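Local coordinates for protein CupA (Streptococcus pneumoniae, PDB 4F2E) that binds copper(I) through a cupredoxin fold and acts as a copper chaperone, probably in copper resistance, at residues G12-R17 against I29-S34; I16-E19 against G23-P26; L50-F55 against H61-M66. All blocks are in the same frame, centred on the assembly; numbering follows the deposited sequence.

Interaction 1. Residues G12-R17 against I29-S34; sequences GYQEIR and IVLKKS
Gln14 reaches across from strand 13-20 and grips the backbone of Lys32 with both ends of its side-chain amide. Lys32 N donates to Gln14 OE1 over 2.8 Å in a nearly straight bond (168° at the hydrogen), lying in the carbonyl plane on a lone pair. Gln14 NE2 in turn donates a hydrogen bond to Lys32 O at 2.9 Å; this bond is more bent, 150°, and its acceptor sits somewhat out of the amide plane. Gln14 CA and Leu31 CA are 7.6 Å from each other, evidence that the two antiparallel backbones are not paired directly here; strand 5-10 pairs with both, and the Gln14 amide spans the gap. Placing CG between the backbone N and the carbonyl carbon (chi1 62°), with the chain extended beyond, carries the amide over. Leu31 CG lies above one face of the amide, 3.8 Å from Gln14 CD, so the branch carbon of the leucine backs that face with an apolar group.

Two residues along, Ile16 and Ile29 close the same gap with carbon. Ile16 CG1 is anti to the backbone N and sends CD1 to Ile29 CG2 at 3.4 Å, tighter than ordinary van der Waals contact; Ile29 CB is next, 3.6 Å from that methyl. Strand 92-97 contributes Met95 against Ile29 and Leu31.

Gln9 NE2 also donates to Gln14 OE1, and Val35 O also accepts from Gln14 NE2. With two donors on the oxygen and two acceptors on the nitrogen, the buried amide has its polar atoms satisfied, and a flip would set like against like: the bonding pattern itself fixes which end is oxygen.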
loop_
_atom_site.group_PDB
_atom_site.type_symbol
_atom_site.label_atom_id
_atom_site.label_comp_id
_atom_site.label_asym_id
_atom_site.label_seq_id
_atom_site.Cartn_x
_atom_site.Cartn_y
_atom_site.Cartn_z
ATOM N N GLY A 12 10.116 -9.172 -12.796
ATOM C CA GLY A 12 10.901 -7.970 -12.565
ATOM C C GLY A 12 10.247 -6.969 -11.631
ATOM O O GLY A 12 10.697 -5.831 -11.513
ATOM N N TYR A 13 9.173 -7.389 -10.975
ATOM C CA TYR A 13 8.527 -6.552 -9.973
ATOM C C TYR A 13 7.986 -7.395 -8.830
ATOM O O TYR A 13 8.151 -8.614 -8.813
ATOM C CB TYR A 13 7.412 -5.706 -10.600
ATOM C CG TYR A 13 6.286 -6.491 -11.243
ATOM C CD1 TYR A 13 5.162 -6.859 -10.513
ATOM C CD2 TYR A 13 6.336 -6.845 -12.586
ATOM C CE1 TYR A 13 4.125 -7.569 -11.102
ATOM C CE2 TYR A 13 5.307 -7.555 -13.181
ATOM C CZ TYR A 13 4.204 -7.915 -12.435
ATOM O OH TYR A 13 3.179 -8.622 -13.028
ATOM N N GLN A 14 7.357 -6.734 -7.868
ATOM C CA GLN A 14 6.673 -7.422 -6.783
ATOM C C GLN A 14 5.311 -6.782 -6.614
ATOM O O GLN A 14 5.157 -5.583 -6.819
ATOM C CB GLN A 14 7.480 -7.351 -5.482
ATOM C CG GLN A 14 7.705 -5.943 -4.952
ATOM C CD GLN A 14 8.641 -5.913 -3.757
ATOM O OE1 GLN A 14 8.638 -6.826 -2.927
ATOM N NE2 GLN A 14 9.454 -4.864 -3.666
ATOM N N GLU A 15 4.321 -7.584 -6.250
ATOM C CA GLU A 15 2.950 -7.108 -6.209
ATOM C C GLU A 15 2.233 -7.584 -4.960
ATOM O O GLU A 15 2.392 -8.727 -4.529
ATOM C CB GLU A 15 2.194 -7.587 -7.446
ATOM C CG GLU A 15 0.734 -7.181 -7.480
ATOM C CD GLU A 15 0.061 -7.620 -8.756
ATOM O OE1 GLU A 15 0.364 -7.029 -9.816
ATOM O OE2 GLU A 15 -0.751 -8.566 -8.703
ATOM N N ILE A 16 1.443 -6.696 -4.379
ATOM C CA ILE A 16 0.585 -7.077 -3.275
ATOM C C ILE A 16 -0.747 -6.369 -3.427
ATOM O O ILE A 16 -0.806 -5.219 -3.871
ATOM C CB ILE A 16 1.229 -6.762 -1.916
ATOM C CG1 ILE A 16 0.392 -7.363 -0.785
ATOM C CG2 ILE A 16 1.417 -5.263 -1.746
ATOM C CD1 ILE A 16 1.146 -7.514 0.509
ATOM N N ARG A 17 -1.816 -7.072 -3.076
ATOM C CA ARG A 17 -3.162 -6.539 -3.200
ATOM C C ARG A 17 -3.695 -6.143 -1.832
ATOM O O ARG A 17 -3.598 -6.902 -0.867
ATOM C CB ARG A 17 -4.083 -7.570 -3.855
ATOM C CG ARG A 17 -3.637 -7.993 -5.247
ATOM C CD ARG A 17 -4.657 -8.918 -5.894
ATOM N NE ARG A 17 -5.966 -8.280 -6.011
ATOM C CZ ARG A 17 -6.353 -7.558 -7.058
ATOM N NH1 ARG A 17 -7.561 -7.010 -7.078
ATOM N NH2 ARG A 17 -5.532 -7.381 -8.084
ATOM N N ILE A 29 2.218 -5.127 5.392
ATOM C CA ILE A 29 2.761 -5.701 4.168
ATOM C C ILE A 29 4.281 -5.688 4.175
ATOM O O ILE A 29 4.900 -4.816 4.786
ATOM C CB ILE A 29 2.212 -4.989 2.910
ATOM C CG1 ILE A 29 2.652 -3.525 2.869
ATOM C CG2 ILE A 29 0.693 -5.087 2.868
ATOM C CD1 ILE A 29 2.164 -2.781 1.638
ATOM N N VAL A 30 4.875 -6.666 3.501
ATOM C CA VAL A 30 6.319 -6.845 3.523
ATOM C C VAL A 30 6.866 -6.924 2.104
ATOM O O VAL A 30 6.487 -7.803 1.330
ATOM C CB VAL A 30 6.716 -8.114 4.313
ATOM C CG1 VAL A 30 8.227 -8.241 4.380
ATOM C CG2 VAL A 30 6.123 -8.072 5.715
ATOM N N LEU A 31 7.757 -5.993 1.774
ATOM C CA LEU A 31 8.330 -5.903 0.437
ATOM C C LEU A 31 9.834 -6.135 0.445
ATOM O O LEU A 31 10.504 -5.920 1.458
ATOM C CB LEU A 31 8.038 -4.532 -0.176
ATOM C CG LEU A 31 6.698 -4.354 -0.895
ATOM C CD1 LEU A 31 5.524 -4.694 0.012
ATOM C CD2 LEU A 31 6.574 -2.933 -1.425
ATOM N N LYS A 32 10.357 -6.574 -0.697
ATOM C CA LYS A 32 11.791 -6.748 -0.873
ATOM C C LYS A 32 12.449 -5.441 -1.300
ATOM O O LYS A 32 11.967 -4.749 -2.200
ATOM C CB LYS A 32 12.090 -7.821 -1.922
ATOM C CG LYS A 32 11.899 -9.251 -1.453
ATOM C CD LYS A 32 12.477 -10.219 -2.477
ATOM C CE LYS A 32 12.302 -11.665 -2.044
ATOM N NZ LYS A 32 13.023 -11.954 -0.773
ATOM N N LYS A 33 13.565 -5.117 -0.656
ATOM C CA LYS A 33 14.327 -3.929 -1.001
ATOM C C LYS A 33 14.757 -3.947 -2.471
ATOM O O LYS A 33 15.171 -4.984 -2.995
ATOM C CB LYS A 33 15.548 -3.814 -0.084
ATOM C CG LYS A 33 16.447 -2.630 -0.375
ATOM C CD LYS A 33 17.647 -2.619 0.564
ATOM C CE LYS A 33 18.736 -1.685 0.064
ATOM N NZ LYS A 33 19.918 -1.671 0.972
ATOM N N SER A 34 14.628 -2.796 -3.129
ATOM C CA SER A 34 15.175 -2.573 -4.472
ATOM C C SER A 34 14.380 -3.186 -5.626
ATOM O O SER A 34 14.793 -3.093 -6.782
ATOM C CB SER A 34 16.634 -3.033 -4.548
ATOM O OG SER A 34 17.435 -2.354 -3.596
#

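Interaction 2. Residues I16-E19 against G23-P26; sequences IRVE and GYTP
Val18 and Tyr24 meet diagonally on one face of the beta hairpin formed by strands 13-20 and 24-31 of the cupredoxin fold, while Glu19 and Thr25 stand on the other. CG1 of Val18, placed anti to its own N (chi1 178°), does the touching: it approaches Tyr24 CB at 3.7 Å and lies obliquely to the ring. The tyrosine ring is directed onward to Leu50 and Met91, and its side chain comes within about 6 Å of a bound copper(I) ion. Val18 itself also packs on Ile39 and Phe41 of strand 37-43, so this face is the inner one.

Between the strands the pairing is direct. Glu19 and Thr25 form an antiparallel hydrogen-bonded pair, with Glu19 N giving to Thr25 O at 2.8 Å and Thr25 N to Glu19 O at 3.0 Å. On the face opposite Val18 their side chains touch through carbon, Glu19 CB to Thr25 CG2 at 3.9 Å. Arg17 turns its guanidinium away from the hairpin to a salt bridge with Glu69.

Pro26, which follows a cis peptide bond, departs from the regular pairing, and its ring carbon CD rests 3.5 Å from Arg17 O.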
loop_
_atom_site.group_PDB
_atom_site.type_symbol
_atom_site.label_atom_id
_atom_site.label_comp_id
_atom_site.label_asym_id
_atom_site.label_seq_id
_atom_site.Cartn_x
_atom_site.Cartn_y
_atom_site.Cartn_z
ATOM N N ILE A 16 1.443 -6.696 -4.379
ATOM C CA ILE A 16 0.585 -7.077 -3.275
ATOM C C ILE A 16 -0.747 -6.369 -3.427
ATOM O O ILE A 16 -0.806 -5.219 -3.871
ATOM C CB ILE A 16 1.229 -6.762 -1.916
ATOM C CG1 ILE A 16 0.392 -7.363 -0.785
ATOM C CG2 ILE A 16 1.417 -5.263 -1.746
ATOM C CD1 ILE A 16 1.146 -7.514 0.509
ATOM N N ARG A 17 -1.816 -7.072 -3.076
ATOM C CA ARG A 17 -3.162 -6.539 -3.200
ATOM C C ARG A 17 -3.695 -6.143 -1.832
ATOM O O ARG A 17 -3.598 -6.902 -0.867
ATOM C CB ARG A 17 -4.083 -7.570 -3.855
ATOM C CG ARG A 17 -3.637 -7.993 -5.247
ATOM C CD ARG A 17 -4.657 -8.918 -5.894
ATOM N NE ARG A 17 -5.966 -8.280 -6.011
ATOM C CZ ARG A 17 -6.353 -7.558 -7.058
ATOM N NH1 ARG A 17 -7.561 -7.010 -7.078
ATOM N NH2 ARG A 17 -5.532 -7.381 -8.084
ATOM N N VAL A 18 -4.251 -4.940 -1.756
ATOM C CA VAL A 18 -4.807 -4.430 -0.511
ATOM C C VAL A 18 -6.267 -4.066 -0.725
ATOM O O VAL A 18 -6.590 -3.276 -1.606
ATOM C CB VAL A 18 -4.028 -3.197 -0.012
ATOM C CG1 VAL A 18 -4.653 -2.641 1.263
ATOM C CG2 VAL A 18 -2.569 -3.553 0.217
ATOM N N GLU A 19 -7.147 -4.664 0.070
ATOM C CA GLU A 19 -8.564 -4.345 0.013
ATOM C C GLU A 19 -8.848 -3.133 0.882
ATOM O O GLU A 19 -8.422 -3.075 2.036
ATOM C CB GLU A 19 -9.404 -5.533 0.487
ATOM C CG GLU A 19 -10.902 -5.281 0.427
ATOM C CD GLU A 19 -11.718 -6.494 0.826
ATOM O OE1 GLU A 19 -11.256 -7.629 0.583
ATOM O OE2 GLU A 19 -12.822 -6.312 1.383
ATOM N N GLY A 23 -10.798 0.575 6.319
ATOM C CA GLY A 23 -9.361 0.554 6.487
ATOM C C GLY A 23 -8.744 -0.289 5.391
ATOM O O GLY A 23 -9.299 -0.398 4.299
ATOM N N TYR A 24 -7.604 -0.900 5.688
ATOM C CA TYR A 24 -6.860 -1.651 4.689
ATOM C C TYR A 24 -6.610 -3.053 5.198
ATOM O O TYR A 24 -6.230 -3.237 6.348
ATOM C CB TYR A 24 -5.531 -0.947 4.390
ATOM C CG TYR A 24 -5.745 0.516 4.099
ATOM C CD1 TYR A 24 -6.343 0.917 2.915
ATOM C CD2 TYR A 24 -5.397 1.491 5.026
ATOM C CE1 TYR A 24 -6.574 2.247 2.644
ATOM C CE2 TYR A 24 -5.623 2.833 4.763
ATOM C CZ TYR A 24 -6.212 3.202 3.570
ATOM O OH TYR A 24 -6.447 4.529 3.292
ATOM N N THR A 25 -6.844 -4.049 4.353
ATOM C CA THR A 25 -6.482 -5.412 4.709
ATOM C C THR A 25 -5.861 -6.108 3.502
ATOM O O THR A 25 -6.436 -6.111 2.417
ATOM C CB THR A 25 -7.681 -6.211 5.279
ATOM O OG1 THR A 25 -7.209 -7.439 5.848
ATOM C CG2 THR A 25 -8.715 -6.506 4.201
ATOM N N PRO A 26 -4.654 -6.660 3.679
ATOM C CA PRO A 26 -3.871 -6.600 4.920
ATOM C C PRO A 26 -3.315 -5.197 5.189
ATOM O O PRO A 26 -3.042 -4.448 4.245
ATOM C CB PRO A 26 -2.723 -7.574 4.644
ATOM C CG PRO A 26 -2.544 -7.518 3.164
ATOM C CD PRO A 26 -3.932 -7.365 2.604
#

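Interaction 3. Residues L50-F55 against H61-M66; sequences LDQIVF and HANLPM
The amides of Gln52 and Asn63 lie side by side, pointing the same way with their planes 47° apart. They do not stack: Asn63 OD1 points end-on at the aliphatic Gln52 CG, 3.2 Å away, and comes from beside the Gln52 amide, not over its face, about 1.7 Å off that plane and 3.8 Å from Gln52 NE2. Gln52 CG in turn lies close to the Asn63 amide plane. The imidazole of His61, on the same face, leads away, and its CB alone meets Val54, at CG2 (4.0 Å).

Beneath these groups runs an antiparallel ladder, in which Ile53 and Ala62 exchange two backbone hydrogen bonds. A third follows, Leu64 N to Asp51 O at 2.8 Å, and a water donates to that same oxygen and, over a longer bond, to Leu64 O. Asp51 OD1 has its salt bridge with Arg43.

Opposite the amides, Ile53 CG2 packs on Leu64 CD2 at 3.7 Å. This is the buried side of the hairpin, in a chain without helices: Val72 and Tyr70 of strand 69-74 meet it, as does Phe41 of strand 37-43, while strand 80-86 borders strand 52-55 through a Val54-Ala85 backbone bond.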
loop_
_atom_site.group_PDB
_atom_site.type_symbol
_atom_site.label_atom_id
_atom_site.label_comp_id
_atom_site.label_asym_id
_atom_site.label_seq_id
_atom_site.Cartn_x
_atom_site.Cartn_y
_atom_site.Cartn_z
ATOM N N LEU A 50 -12.037 7.337 3.071
ATOM C CA LEU A 50 -11.108 6.497 2.313
ATOM C C LEU A 50 -10.886 6.965 0.869
ATOM O O LEU A 50 -10.445 6.190 0.019
ATOM C CB LEU A 50 -11.579 5.039 2.352
ATOM C CG LEU A 50 -11.568 4.422 3.755
ATOM C CD1 LEU A 50 -12.435 3.171 3.815
ATOM C CD2 LEU A 50 -10.142 4.115 4.197
ATOM N N ASP A 51 -11.169 8.238 0.606
ATOM C CA ASP A 51 -11.061 8.795 -0.744
ATOM C C ASP A 51 -9.635 8.845 -1.286
ATOM O O ASP A 51 -9.424 8.791 -2.498
ATOM C CB ASP A 51 -11.670 10.197 -0.802
ATOM C CG ASP A 51 -13.178 10.174 -0.909
ATOM O OD1 ASP A 51 -13.744 9.092 -1.164
ATOM O OD2 ASP A 51 -13.796 11.248 -0.754
ATOM N N GLN A 52 -8.656 8.964 -0.394
ATOM C CA GLN A 52 -7.268 9.081 -0.821
ATOM C C GLN A 52 -6.355 8.088 -0.120
ATOM O O GLN A 52 -6.647 7.626 0.985
ATOM C CB GLN A 52 -6.750 10.501 -0.595
ATOM C CG GLN A 52 -7.417 11.544 -1.468
ATOM C CD GLN A 52 -8.205 12.555 -0.668
ATOM O OE1 GLN A 52 -7.762 13.012 0.386
ATOM N NE2 GLN A 52 -9.385 12.912 -1.164
ATOM N N ILE A 53 -5.252 7.759 -0.785
ATOM C CA ILE A 53 -4.205 6.929 -0.207
ATOM C C ILE A 53 -2.915 7.741 -0.168
ATOM O O ILE A 53 -2.599 8.461 -1.119
ATOM C CB ILE A 53 -4.000 5.613 -1.001
ATOM C CG1 ILE A 53 -3.042 4.673 -0.263
ATOM C CG2 ILE A 53 -3.497 5.899 -2.416
ATOM C CD1 ILE A 53 -3.550 4.212 1.093
ATOM N N VAL A 54 -2.183 7.631 0.936
ATOM C CA VAL A 54 -0.967 8.410 1.146
ATOM C C VAL A 54 0.188 7.526 1.614
ATOM O O VAL A 54 0.047 6.769 2.576
ATOM C CB VAL A 54 -1.191 9.528 2.195
ATOM C CG1 VAL A 54 0.050 10.399 2.332
ATOM C CG2 VAL A 54 -2.391 10.381 1.824
ATOM N N PHE A 55 1.317 7.608 0.908
ATOM C CA PHE A 55 2.580 7.022 1.349
ATOM C C PHE A 55 3.542 8.192 1.526
ATOM O O PHE A 55 4.232 8.573 0.583
ATOM C CB PHE A 55 3.135 6.053 0.300
ATOM C CG PHE A 55 2.458 4.708 0.280
ATOM C CD1 PHE A 55 1.167 4.572 -0.204
ATOM C CD2 PHE A 55 3.131 3.574 0.715
ATOM C CE1 PHE A 55 0.549 3.331 -0.233
ATOM C CE2 PHE A 55 2.517 2.334 0.688
ATOM C CZ PHE A 55 1.227 2.212 0.209
ATOM N N HIS A 61 0.312 10.697 -2.877
ATOM C CA HIS A 61 -1.000 10.992 -2.316
ATOM C C HIS A 61 -1.995 11.081 -3.465
ATOM O O HIS A 61 -1.985 12.034 -4.240
ATOM C CB HIS A 61 -0.996 12.244 -1.418
ATOM C CG HIS A 61 -0.752 13.534 -2.142
ATOM N ND1 HIS A 61 0.494 13.925 -2.581
ATOM C CD2 HIS A 61 -1.595 14.545 -2.461
ATOM C CE1 HIS A 61 0.404 15.110 -3.160
ATOM N NE2 HIS A 61 -0.854 15.508 -3.101
ATOM N N ALA A 62 -2.827 10.051 -3.591
ATOM C CA ALA A 62 -3.660 9.886 -4.775
ATOM C C ALA A 62 -5.091 9.491 -4.445
ATOM O O ALA A 62 -5.366 8.897 -3.405
ATOM C CB ALA A 62 -3.036 8.862 -5.712
ATOM N N ASN A 63 -6.003 9.820 -5.351
ATOM C CA ASN A 63 -7.400 9.445 -5.212
ATOM C C ASN A 63 -7.633 7.973 -5.530
ATOM O O ASN A 63 -7.081 7.440 -6.491
ATOM C CB ASN A 63 -8.273 10.301 -6.134
ATOM C CG ASN A 63 -8.339 11.750 -5.702
ATOM O OD1 ASN A 63 -7.991 12.093 -4.574
ATOM N ND2 ASN A 63 -8.804 12.612 -6.601
ATOM N N LEU A 64 -8.453 7.321 -4.713
ATOM C CA LEU A 64 -8.866 5.947 -4.968
ATOM C C LEU A 64 -10.308 5.941 -5.448
ATOM O O LEU A 64 -11.212 6.262 -4.683
ATOM C CB LEU A 64 -8.775 5.112 -3.692
ATOM C CG LEU A 64 -7.414 4.891 -3.040
ATOM C CD1 LEU A 64 -7.604 3.964 -1.849
ATOM C CD2 LEU A 64 -6.420 4.306 -4.023
ATOM N N PRO A 65 -10.534 5.577 -6.718
ATOM C CA PRO A 65 -11.914 5.546 -7.216
ATOM C C PRO A 65 -12.708 4.403 -6.586
ATOM O O PRO A 65 -12.212 3.280 -6.494
ATOM C CB PRO A 65 -11.740 5.302 -8.721
ATOM C CG PRO A 65 -10.320 5.686 -9.019
ATOM C CD PRO A 65 -9.555 5.321 -7.786
ATOM N N MET A 66 -13.929 4.694 -6.151
ATOM C CA MET A 66 -14.791 3.675 -5.564
ATOM C C MET A 66 -15.086 2.547 -6.552
ATOM O O MET A 66 -15.363 2.790 -7.730
ATOM C CB MET A 66 -16.100 4.299 -5.073
ATOM C CG MET A 66 -17.115 3.287 -4.566
ATOM S SD MET A 66 -16.511 2.325 -3.166
ATOM C CE MET A 66 -17.741 1.026 -3.106
HETATM O O HOH W 1 -11.440 9.520 -4.310
#

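Interactions 1 and 2 are two stations of one hairpin, strands 13-20 and 24-31, sharing Ile16 and Arg17 with centres 14 Å apart: side chains bridge the first, whereas backbone bonds close the second. Interaction 3 belongs to the hairpin of strands 52-55 and 60-63, and its centre lies 13 Å from that of interaction 2. Tyr24 joins them, its OH packing on Ile53 CD1 at 3.7 Å and on Leu50 CD2 at 3.8 Å. This junction is next to the copper(I) sites of Cys49, Cys86, Met88 and Met90, with the Leu50 side chain about 5 Å from an ion. Interaction 1, centred 20 Å from interaction 3, lies across the chain's centre from it.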